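Local coordinates for protein probable alginate O-acetylase AlgJ (Pseudomonas putida, PDB 4O8V) that probably adds acetyl groups to the mannuronate residues of alginate, as part of an inner-membrane complex that works in the periplasm, at residues A[24-35]-A[75-84]; A[61-70]-A[110-120]. All blocks are in the same frame, centred on the assembly; numbering follows the deposited sequence.

Interaction 1 (A[24-35]-A[75-84]); sequences EFKPTAGAEQLM and ERPASLHDDL
P77 lies against one face of the F25 ring, its CG 3.9 Å from the ring centroid, a CH-pi contact between two loops. With CG of F25 anti to the carbonyl carbon (chi1 -72°), the ring swings over P77 and toward E75: CE2 of F25 meets CD of P77, and at the ring edge CE2 comes within 3.4 Å of the E75 carbonyl O, buried here with no hydrogen-bond partner in the model. A second apolar patch forms where helix 31-51 begins. There L80 sends CD1 to CB of A31, 4.0 Å away, and the bent chain of M35, a selenomethionine, lays its SE 3.9 Å from CD1 of L84. In this SGNH hydrolase-like domain the contact joins the approach to helix 31-51, which passes through a type II turn at T28 to A31, to the loop that leads into helix 84-94. H81 is wedged between the two patches. The carbonyl O of E24 sits over the centre of one imidazole face, while CD2 of L80 lies over the opposite face, toward the rim. NE2 of H81 donates to the carbonyl O of K26 at 2.8 Å, helping to fix the ring; the oxygen lies close to the imidazole plane, while the nitrogen stands 44° out of the carbonyl plane. Beside it A78 N donates along a straighter path, at 170° and 2.9 Å, to a lone pair of the F25 carbonyl O.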
loop_
_atom_site.group_PDB
_atom_site.type_symbol
_atom_site.label_atom_id
_atom_site.label_comp_id
_atom_site.label_asym_id
_atom_site.label_seq_id
_atom_site.Cartn_x
_atom_site.Cartn_y
_atom_site.Cartn_z
ATOM N N GLU A 24 9.196 1.307 10.353
ATOM C CA GLU A 24 8.021 1.733 11.102
ATOM C C GLU A 24 8.420 2.253 12.479
ATOM O O GLU A 24 7.566 2.652 13.272
ATOM C CB GLU A 24 7.013 0.575 11.226
ATOM C CG GLU A 24 6.231 0.343 9.917
ATOM C CD GLU A 24 5.332 -0.885 9.933
ATOM O OE1 GLU A 24 5.222 -1.561 10.986
ATOM O OE2 GLU A 24 4.722 -1.185 8.878
ATOM N N PHE A 25 9.726 2.240 12.759
ATOM C CA PHE A 25 10.249 2.652 14.067
ATOM C C PHE A 25 11.214 3.839 14.000
ATOM O O PHE A 25 11.181 4.731 14.853
ATOM C CB PHE A 25 10.997 1.494 14.742
ATOM C CG PHE A 25 10.110 0.403 15.252
ATOM C CD1 PHE A 25 9.426 -0.409 14.371
ATOM C CD2 PHE A 25 9.994 0.163 16.617
ATOM C CE1 PHE A 25 8.601 -1.436 14.844
ATOM C CE2 PHE A 25 9.181 -0.863 17.097
ATOM C CZ PHE A 25 8.477 -1.656 16.206
ATOM N N LYS A 26 12.111 3.813 13.017
ATOM C CA LYS A 26 13.297 4.680 13.023
ATOM C C LYS A 26 12.940 6.147 12.804
ATOM O O LYS A 26 12.035 6.461 12.035
ATOM C CB LYS A 26 14.295 4.233 11.941
ATOM C CG LYS A 26 13.791 4.450 10.502
ATOM C CD LYS A 26 14.792 3.996 9.438
ATOM C CE LYS A 26 15.154 2.528 9.622
ATOM N NZ LYS A 26 15.968 1.943 8.511
ATOM N N PRO A 27 13.645 7.052 13.494
ATOM C CA PRO A 27 13.531 8.467 13.126
ATOM C C PRO A 27 14.170 8.692 11.767
ATOM O O PRO A 27 14.991 7.878 11.348
ATOM C CB PRO A 27 14.308 9.184 14.227
ATOM C CG PRO A 27 15.297 8.172 14.705
ATOM C CD PRO A 27 14.599 6.840 14.599
ATOM N N THR A 28 13.787 9.756 11.072
ATOM C CA THR A 28 14.461 10.119 9.835
ATOM C C THR A 28 14.916 11.561 9.986
ATOM O O THR A 28 14.127 12.417 10.381
ATOM C CB THR A 28 13.543 9.942 8.605
ATOM O OG1 THR A 28 13.298 8.545 8.398
ATOM C CG2 THR A 28 14.181 10.508 7.352
ATOM N N ALA A 29 16.197 11.817 9.726
ATOM C CA ALA A 29 16.713 13.187 9.711
ATOM C C ALA A 29 16.029 14.010 8.626
ATOM O O ALA A 29 15.989 13.608 7.459
ATOM C CB ALA A 29 18.219 13.194 9.502
ATOM N N GLY A 30 15.503 15.170 9.011
ATOM C CA GLY A 30 14.821 16.043 8.072
ATOM C C GLY A 30 13.478 15.486 7.644
ATOM O O GLY A 30 12.980 15.809 6.562
ATOM N N ALA A 31 12.890 14.658 8.502
ATOM C CA ALA A 31 11.620 13.996 8.205
ATOM C C ALA A 31 10.481 14.976 7.875
ATOM O O ALA A 31 9.648 14.685 7.017
ATOM C CB ALA A 31 11.217 13.100 9.366
ATOM N N GLU A 32 10.446 16.124 8.551
ATOM C CA GLU A 32 9.410 17.123 8.316
ATOM C C GLU A 32 9.438 17.636 6.882
ATOM O O GLU A 32 8.394 17.711 6.229
ATOM C CB GLU A 32 9.560 18.301 9.281
ATOM N N GLN A 33 10.630 17.989 6.398
ATOM C CA GLN A 33 10.775 18.523 5.045
ATOM C C GLN A 33 10.555 17.427 3.998
ATOM O O GLN A 33 10.007 17.686 2.920
ATOM C CB GLN A 33 12.153 19.170 4.858
ATOM C CG GLN A 33 12.551 20.148 5.968
ATOM C CD GLN A 33 13.376 19.496 7.080
ATOM O OE1 GLN A 33 12.830 18.925 8.033
ATOM N NE2 GLN A 33 14.701 19.586 6.962
ATOM N N LEU A 34 10.975 16.205 4.320
ATOM C CA LEU A 34 10.751 15.072 3.427
ATOM C C LEU A 34 9.254 14.797 3.263
ATOM O O LEU A 34 8.779 14.555 2.147
ATOM C CB LEU A 34 11.477 13.820 3.929
ATOM C CG LEU A 34 12.994 13.729 3.696
ATOM C CD1 LEU A 34 13.548 12.428 4.258
ATOM C CD2 LEU A 34 13.330 13.863 2.217
HETATM N N MSE A 35 8.505 14.834 4.362
HETATM C CA MSE A 35 7.045 14.688 4.281
HETATM C C MSE A 35 6.383 15.784 3.432
HETATM O O MSE A 35 5.500 15.489 2.606
HETATM C CB MSE A 35 6.438 14.680 5.676
HETATM C CG MSE A 35 6.653 13.363 6.399
HETATM SE SE MSE A 35 6.027 13.503 8.253
HETATM C CE MSE A 35 4.325 14.434 7.891
ATOM N N GLU A 75 11.467 -2.493 22.192
ATOM C CA GLU A 75 11.578 -1.287 21.375
ATOM C C GLU A 75 10.214 -0.769 20.940
ATOM O O GLU A 75 9.383 -1.537 20.458
ATOM C CB GLU A 75 12.424 -1.542 20.123
ATOM C CG GLU A 75 13.895 -1.795 20.364
ATOM C CD GLU A 75 14.659 -1.927 19.058
ATOM O OE1 GLU A 75 14.828 -0.900 18.360
ATOM O OE2 GLU A 75 15.074 -3.058 18.719
ATOM N N ARG A 76 10.008 0.538 21.086
ATOM C CA ARG A 76 8.811 1.215 20.560
ATOM C C ARG A 76 9.196 2.179 19.435
ATOM O O ARG A 76 10.320 2.690 19.437
ATOM C CB ARG A 76 8.102 1.973 21.686
ATOM C CG ARG A 76 7.637 1.071 22.812
ATOM C CD ARG A 76 6.722 0.013 22.234
ATOM N NE ARG A 76 6.612 -1.166 23.080
ATOM C CZ ARG A 76 5.525 -1.482 23.775
ATOM N NH1 ARG A 76 4.464 -0.691 23.726
ATOM N NH2 ARG A 76 5.504 -2.584 24.520
ATOM N N PRO A 77 8.273 2.447 18.492
ATOM C CA PRO A 77 8.593 3.401 17.420
ATOM C C PRO A 77 8.920 4.794 17.977
ATOM O O PRO A 77 8.430 5.155 19.057
ATOM C CB PRO A 77 7.315 3.421 16.567
ATOM C CG PRO A 77 6.668 2.078 16.823
ATOM C CD PRO A 77 6.966 1.798 18.287
ATOM N N ALA A 78 9.762 5.551 17.274
ATOM C CA ALA A 78 10.046 6.938 17.653
ATOM C C ALA A 78 8.815 7.816 17.474
ATOM O O ALA A 78 7.852 7.433 16.800
ATOM C CB ALA A 78 11.220 7.507 16.841
ATOM N N SER A 79 8.869 9.006 18.061
ATOM C CA SER A 79 7.711 9.885 18.141
ATOM C C SER A 79 7.158 10.275 16.766
ATOM O O SER A 79 5.955 10.502 16.622
ATOM C CB SER A 79 8.071 11.132 18.945
ATOM O OG SER A 79 9.105 11.858 18.304
ATOM N N LEU A 80 8.033 10.334 15.762
ATOM C CA LEU A 80 7.623 10.614 14.380
ATOM C C LEU A 80 6.459 9.721 13.948
ATOM O O LEU A 80 5.559 10.144 13.231
ATOM C CB LEU A 80 8.820 10.432 13.429
ATOM C CG LEU A 80 8.591 10.271 11.921
ATOM C CD1 LEU A 80 8.130 11.600 11.326
ATOM C CD2 LEU A 80 9.852 9.754 11.214
ATOM N N HIS A 81 6.478 8.475 14.409
ATOM C CA HIS A 81 5.498 7.486 14.008
ATOM C C HIS A 81 4.226 7.488 14.853
ATOM O O HIS A 81 3.266 6.805 14.502
ATOM C CB HIS A 81 6.137 6.086 14.043
ATOM C CG HIS A 81 7.319 5.944 13.135
ATOM N ND1 HIS A 81 7.193 5.736 11.774
ATOM C CD2 HIS A 81 8.650 6.006 13.389
ATOM C CE1 HIS A 81 8.400 5.660 11.237
ATOM N NE2 HIS A 81 9.299 5.820 12.193
ATOM N N ASP A 82 4.213 8.232 15.958
ATOM C CA ASP A 82 3.047 8.247 16.851
ATOM C C ASP A 82 1.736 8.562 16.121
ATOM O O ASP A 82 0.747 7.857 16.268
ATOM C CB ASP A 82 3.240 9.258 17.973
ATOM C CG ASP A 82 4.202 8.771 19.047
ATOM O OD1 ASP A 82 4.527 7.565 19.073
ATOM O OD2 ASP A 82 4.610 9.610 19.873
ATOM N N ASP A 83 1.730 9.624 15.328
ATOM C CA ASP A 83 0.486 10.049 14.696
ATOM C C ASP A 83 0.631 10.255 13.191
ATOM O O ASP A 83 -0.088 11.067 12.592
ATOM C CB ASP A 83 -0.026 11.331 15.352
ATOM C CG ASP A 83 -1.540 11.488 15.222
ATOM O OD1 ASP A 83 -2.256 10.455 15.352
ATOM O OD2 ASP A 83 -2.005 12.635 14.990
ATOM N N LEU A 84 1.541 9.487 12.593
ATOM C CA LEU A 84 1.885 9.630 11.174
ATOM C C LEU A 84 0.699 9.296 10.256
ATOM O O LEU A 84 0.446 10.009 9.280
ATOM C CB LEU A 84 3.079 8.737 10.831
ATOM C CG LEU A 84 3.650 8.801 9.405
ATOM C CD1 LEU A 84 3.964 10.228 9.002
ATOM C CD2 LEU A 84 4.923 7.942 9.338
#

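Interaction 2 (A[61-70]-A[110-120]); sequences VPAKARVYTE and KARGQVFLRTD
NZ of K64 is gripped by the backbone of 110-120: it donates to the carbonyl O of D120 at 2.7 Å and to that of L117 at 2.8 Å, with a weaker bond to the carbonyl O of R118. The carbonyl O of L19 is a further acceptor for the same ammonium, so the bend from L117 to D120 closes around a buried charge. K64 gets there by running past F116, CG anti to its backbone N (chi1 -175°) and the chain turned at chi3. Its CD packs on CB of F116, and its CA stands 4.1 Å from the F116 ring centroid, 7° off the normal. The V67 side chain crosses that of F116 at about a right angle, CG2 against CE1, while CE2 of Y68 lies at the F116 ring edge.

In SGNH hydrolases the acid and the histidine share a loop, with the nucleophile elsewhere in the sequence. Here helix 64-67, just after the edge strand 55-61 of the parallel sheet, holds the loop of D120, by similarity an active-site residue, and H122, the probable proton acceptor. The D120 carboxylate turns elsewhere, hydrogen-bonding through OD1 to ND1 of H122.

Farther along, the phenol of Y68 accepts the N-H of V115, 2.9 Å from V115 N to Y68 OH at 168°, in the plane of the Y68 ring. A water 2.6 Å from Y68 OH donates to the carbonyl O of K110. Toward the surface, K110 slides past Y68 with CE near CE1, and its NZ donates to the carbonyl O of V67, nearly head-on, at 2.8 Å. The same NZ forms a salt bridge with E70, meeting the syn lone pair of OE2 at 2.8 Å.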
loop_
_atom_site.group_PDB
_atom_site.type_symbol
_atom_site.label_atom_id
_atom_site.label_comp_id
_atom_site.label_asym_id
_atom_site.label_seq_id
_atom_site.Cartn_x
_atom_site.Cartn_y
_atom_site.Cartn_z
ATOM N N VAL A 61 -1.824 2.685 3.602
ATOM C CA VAL A 61 -1.796 1.447 4.400
ATOM C C VAL A 61 -1.209 1.727 5.778
ATOM O O VAL A 61 -0.108 2.237 5.896
ATOM C CB VAL A 61 -0.970 0.345 3.723
ATOM C CG1 VAL A 61 -1.161 -1.009 4.465
ATOM C CG2 VAL A 61 -1.390 0.211 2.257
ATOM N N PRO A 62 -1.955 1.401 6.834
ATOM C CA PRO A 62 -1.394 1.656 8.162
ATOM C C PRO A 62 -0.195 0.754 8.444
ATOM O O PRO A 62 -0.105 -0.340 7.872
ATOM C CB PRO A 62 -2.558 1.336 9.099
ATOM C CG PRO A 62 -3.403 0.366 8.349
ATOM C CD PRO A 62 -3.301 0.820 6.891
ATOM N N ALA A 63 0.706 1.216 9.306
ATOM C CA ALA A 63 1.885 0.443 9.688
ATOM C C ALA A 63 1.465 -0.819 10.431
ATOM O O ALA A 63 0.501 -0.798 11.201
ATOM C CB ALA A 63 2.801 1.276 10.548
ATOM N N LYS A 64 2.195 -1.910 10.219
ATOM C CA LYS A 64 1.899 -3.129 10.957
ATOM C C LYS A 64 2.067 -2.862 12.449
ATOM O O LYS A 64 1.291 -3.362 13.278
ATOM C CB LYS A 64 2.800 -4.284 10.516
ATOM C CG LYS A 64 2.422 -5.610 11.181
ATOM C CD LYS A 64 3.126 -6.788 10.553
ATOM C CE LYS A 64 4.277 -7.247 11.390
ATOM N NZ LYS A 64 4.876 -8.503 10.848
ATOM N N ALA A 65 3.061 -2.040 12.794
ATOM C CA ALA A 65 3.315 -1.699 14.199
ATOM C C ALA A 65 2.179 -0.914 14.843
ATOM O O ALA A 65 2.057 -0.883 16.058
ATOM C CB ALA A 65 4.608 -0.916 14.328
ATOM N N ARG A 66 1.372 -0.246 14.031
ATOM C CA ARG A 66 0.218 0.504 14.529
ATOM C C ARG A 66 -0.991 -0.409 14.700
ATOM O O ARG A 66 -1.771 -0.239 15.626
ATOM C CB ARG A 66 -0.141 1.664 13.562
ATOM C CG ARG A 66 -1.331 2.500 14.020
ATOM C CD ARG A 66 -1.663 3.665 13.051
ATOM N NE ARG A 66 -0.488 4.434 12.627
ATOM C CZ ARG A 66 0.151 5.326 13.379
ATOM N NH1 ARG A 66 -0.232 5.549 14.639
ATOM N NH2 ARG A 66 1.199 5.983 12.881
ATOM N N VAL A 67 -1.147 -1.368 13.795
ATOM C CA VAL A 67 -2.292 -2.259 13.824
ATOM C C VAL A 67 -2.091 -3.365 14.868
ATOM O O VAL A 67 -3.051 -3.793 15.506
ATOM C CB VAL A 67 -2.563 -2.886 12.436
ATOM C CG1 VAL A 67 -3.719 -3.888 12.505
ATOM C CG2 VAL A 67 -2.860 -1.792 11.402
ATOM N N TYR A 68 -0.846 -3.815 15.037
ATOM C CA TYR A 68 -0.521 -4.858 16.034
ATOM C C TYR A 68 0.386 -4.357 17.169
ATOM O O TYR A 68 1.406 -4.969 17.502
ATOM C CB TYR A 68 0.095 -6.075 15.312
ATOM C CG TYR A 68 -0.976 -6.908 14.647
ATOM C CD1 TYR A 68 -1.769 -7.773 15.409
ATOM C CD2 TYR A 68 -1.238 -6.798 13.271
ATOM C CE1 TYR A 68 -2.780 -8.519 14.828
ATOM C CE2 TYR A 68 -2.260 -7.547 12.669
ATOM C CZ TYR A 68 -3.031 -8.399 13.459
ATOM O OH TYR A 68 -4.053 -9.131 12.888
ATOM N N THR A 69 -0.019 -3.269 17.815
ATOM C CA THR A 69 0.756 -2.722 18.937
ATOM C C THR A 69 0.880 -3.706 20.089
ATOM O O THR A 69 1.798 -3.604 20.919
ATOM C CB THR A 69 0.133 -1.434 19.494
ATOM O OG1 THR A 69 -1.162 -1.727 20.028
ATOM C CG2 THR A 69 -0.007 -0.400 18.403
ATOM N N GLU A 70 -0.034 -4.668 20.144
ATOM C CA GLU A 70 -0.041 -5.594 21.266
ATOM C C GLU A 70 1.118 -6.583 21.162
ATOM O O GLU A 70 1.424 -7.283 22.128
ATOM C CB GLU A 70 -1.387 -6.339 21.364
ATOM C CG GLU A 70 -1.705 -7.276 20.208
ATOM C CD GLU A 70 -2.605 -6.621 19.147
ATOM O OE1 GLU A 70 -2.428 -5.414 18.858
ATOM O OE2 GLU A 70 -3.501 -7.318 18.619
ATOM N N LYS A 110 -9.343 -7.707 12.798
ATOM C CA LYS A 110 -8.433 -8.530 13.617
ATOM C C LYS A 110 -9.144 -9.668 14.379
ATOM O O LYS A 110 -8.531 -10.699 14.697
ATOM C CB LYS A 110 -7.667 -7.655 14.622
ATOM C CG LYS A 110 -6.694 -6.675 13.979
ATOM C CD LYS A 110 -6.156 -5.684 14.990
ATOM C CE LYS A 110 -5.265 -6.344 16.030
ATOM N NZ LYS A 110 -4.811 -5.385 17.076
ATOM N N ALA A 111 -10.419 -9.485 14.678
ATOM C CA ALA A 111 -11.164 -10.521 15.400
ATOM C C ALA A 111 -11.306 -11.802 14.575
ATOM O O ALA A 111 -11.433 -12.901 15.132
ATOM C CB ALA A 111 -12.518 -10.002 15.809
ATOM N N ARG A 112 -11.274 -11.661 13.248
ATOM C CA ARG A 112 -11.436 -12.795 12.344
ATOM C C ARG A 112 -10.156 -13.622 12.180
ATOM O O ARG A 112 -10.213 -14.818 11.883
ATOM C CB ARG A 112 -11.907 -12.299 10.951
ATOM C CG ARG A 112 -13.261 -11.595 10.957
ATOM C CD ARG A 112 -13.407 -10.706 9.720
ATOM N NE ARG A 112 -13.298 -11.465 8.479
ATOM C CZ ARG A 112 -13.278 -10.916 7.265
ATOM N NH1 ARG A 112 -13.356 -9.597 7.138
ATOM N NH2 ARG A 112 -13.185 -11.681 6.181
ATOM N N GLY A 113 -9.006 -12.979 12.358
ATOM C CA GLY A 113 -7.727 -13.616 12.136
ATOM C C GLY A 113 -6.686 -12.549 11.849
ATOM O O GLY A 113 -6.963 -11.362 12.011
ATOM N N GLN A 114 -5.492 -12.971 11.450
ATOM C CA GLN A 114 -4.410 -12.034 11.191
ATOM C C GLN A 114 -4.720 -11.188 9.951
ATOM O O GLN A 114 -5.039 -11.735 8.889
ATOM C CB GLN A 114 -3.089 -12.772 10.999
ATOM C CG GLN A 114 -2.552 -13.320 12.327
ATOM C CD GLN A 114 -1.202 -13.989 12.188
ATOM O OE1 GLN A 114 -0.959 -15.021 12.801
ATOM N NE2 GLN A 114 -0.295 -13.374 11.422
ATOM N N VAL A 115 -4.594 -9.871 10.096
ATOM C CA VAL A 115 -4.744 -8.974 8.951
ATOM C C VAL A 115 -3.361 -8.555 8.425
ATOM O O VAL A 115 -3.252 -8.051 7.314
ATOM C CB VAL A 115 -5.632 -7.742 9.304
ATOM C CG1 VAL A 115 -7.057 -8.196 9.759
ATOM C CG2 VAL A 115 -5.000 -6.844 10.343
ATOM N N PHE A 116 -2.308 -8.798 9.212
ATOM C CA PHE A 116 -0.916 -8.792 8.730
ATOM C C PHE A 116 -0.252 -10.115 9.103
ATOM O O PHE A 116 -0.664 -10.768 10.080
ATOM C CB PHE A 116 -0.068 -7.661 9.349
ATOM C CG PHE A 116 -0.344 -6.291 8.786
ATOM C CD1 PHE A 116 -1.433 -5.557 9.235
ATOM C CD2 PHE A 116 0.528 -5.719 7.864
ATOM C CE1 PHE A 116 -1.687 -4.302 8.748
ATOM C CE2 PHE A 116 0.288 -4.455 7.369
ATOM C CZ PHE A 116 -0.821 -3.743 7.806
ATOM N N LEU A 117 0.778 -10.494 8.354
ATOM C CA LEU A 117 1.588 -11.675 8.680
ATOM C C LEU A 117 2.432 -11.408 9.924
ATOM O O LEU A 117 2.827 -10.274 10.163
ATOM C CB LEU A 117 2.500 -12.042 7.501
ATOM C CG LEU A 117 1.802 -12.535 6.226
ATOM C CD1 LEU A 117 2.720 -12.358 5.047
ATOM C CD2 LEU A 117 1.448 -13.968 6.353
ATOM N N ARG A 118 2.709 -12.445 10.706
ATOM C CA ARG A 118 3.552 -12.298 11.909
ATOM C C ARG A 118 5.036 -11.958 11.605
ATOM O O ARG A 118 5.642 -11.135 12.305
ATOM C CB ARG A 118 3.451 -13.582 12.758
ATOM C CG ARG A 118 4.346 -13.618 14.011
ATOM C CD ARG A 118 4.032 -14.845 14.894
ATOM N NE ARG A 118 3.867 -16.059 14.108
ATOM C CZ ARG A 118 4.867 -16.776 13.611
ATOM N NH1 ARG A 118 6.124 -16.420 13.837
ATOM N NH2 ARG A 118 4.606 -17.863 12.892
ATOM N N THR A 119 5.612 -12.562 10.564
ATOM C CA THR A 119 7.041 -12.424 10.297
ATOM C C THR A 119 7.370 -11.657 9.019
ATOM O O THR A 119 8.502 -11.675 8.545
ATOM C CB THR A 119 7.714 -13.789 10.211
ATOM O OG1 THR A 119 7.289 -14.460 9.018
ATOM C CG2 THR A 119 7.351 -14.642 11.445
ATOM N N ASP A 120 6.374 -10.976 8.472
ATOM C CA ASP A 120 6.507 -10.331 7.160
ATOM C C ASP A 120 5.927 -8.918 7.256
ATOM O O ASP A 120 5.093 -8.657 8.120
ATOM C CB ASP A 120 5.782 -11.190 6.115
ATOM C CG ASP A 120 5.995 -10.721 4.663
ATOM O OD1 ASP A 120 5.313 -9.763 4.236
ATOM O OD2 ASP A 120 6.822 -11.355 3.952
HETATM O O HOH W 1 -5.582 -10.472 14.543
#

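Helix 64-67 ties the two contacts together. Interaction 2 uses it directly, and interaction 1 reaches it from both its segments: E24 of 24-35 accepts from the backbone N-H groups of K64 and A65, and the carbonyl O of H81 in 75-84 accepts from R66. Interaction 2 is mostly buried and contains D120, whereas interaction 1 is only partly buried and lies farther from the centre of the chain. Their chemistry follows this difference. In 24-35/75-84, loops and the starts of two helices meet through phenylalanine, proline, leucine and selenomethionine, with polar bonds from an imidazole N-H and a backbone amide. In 61-70/110-120, the buried lysine bonds to backbone carbonyls, the outer one also to the E70 carboxylate.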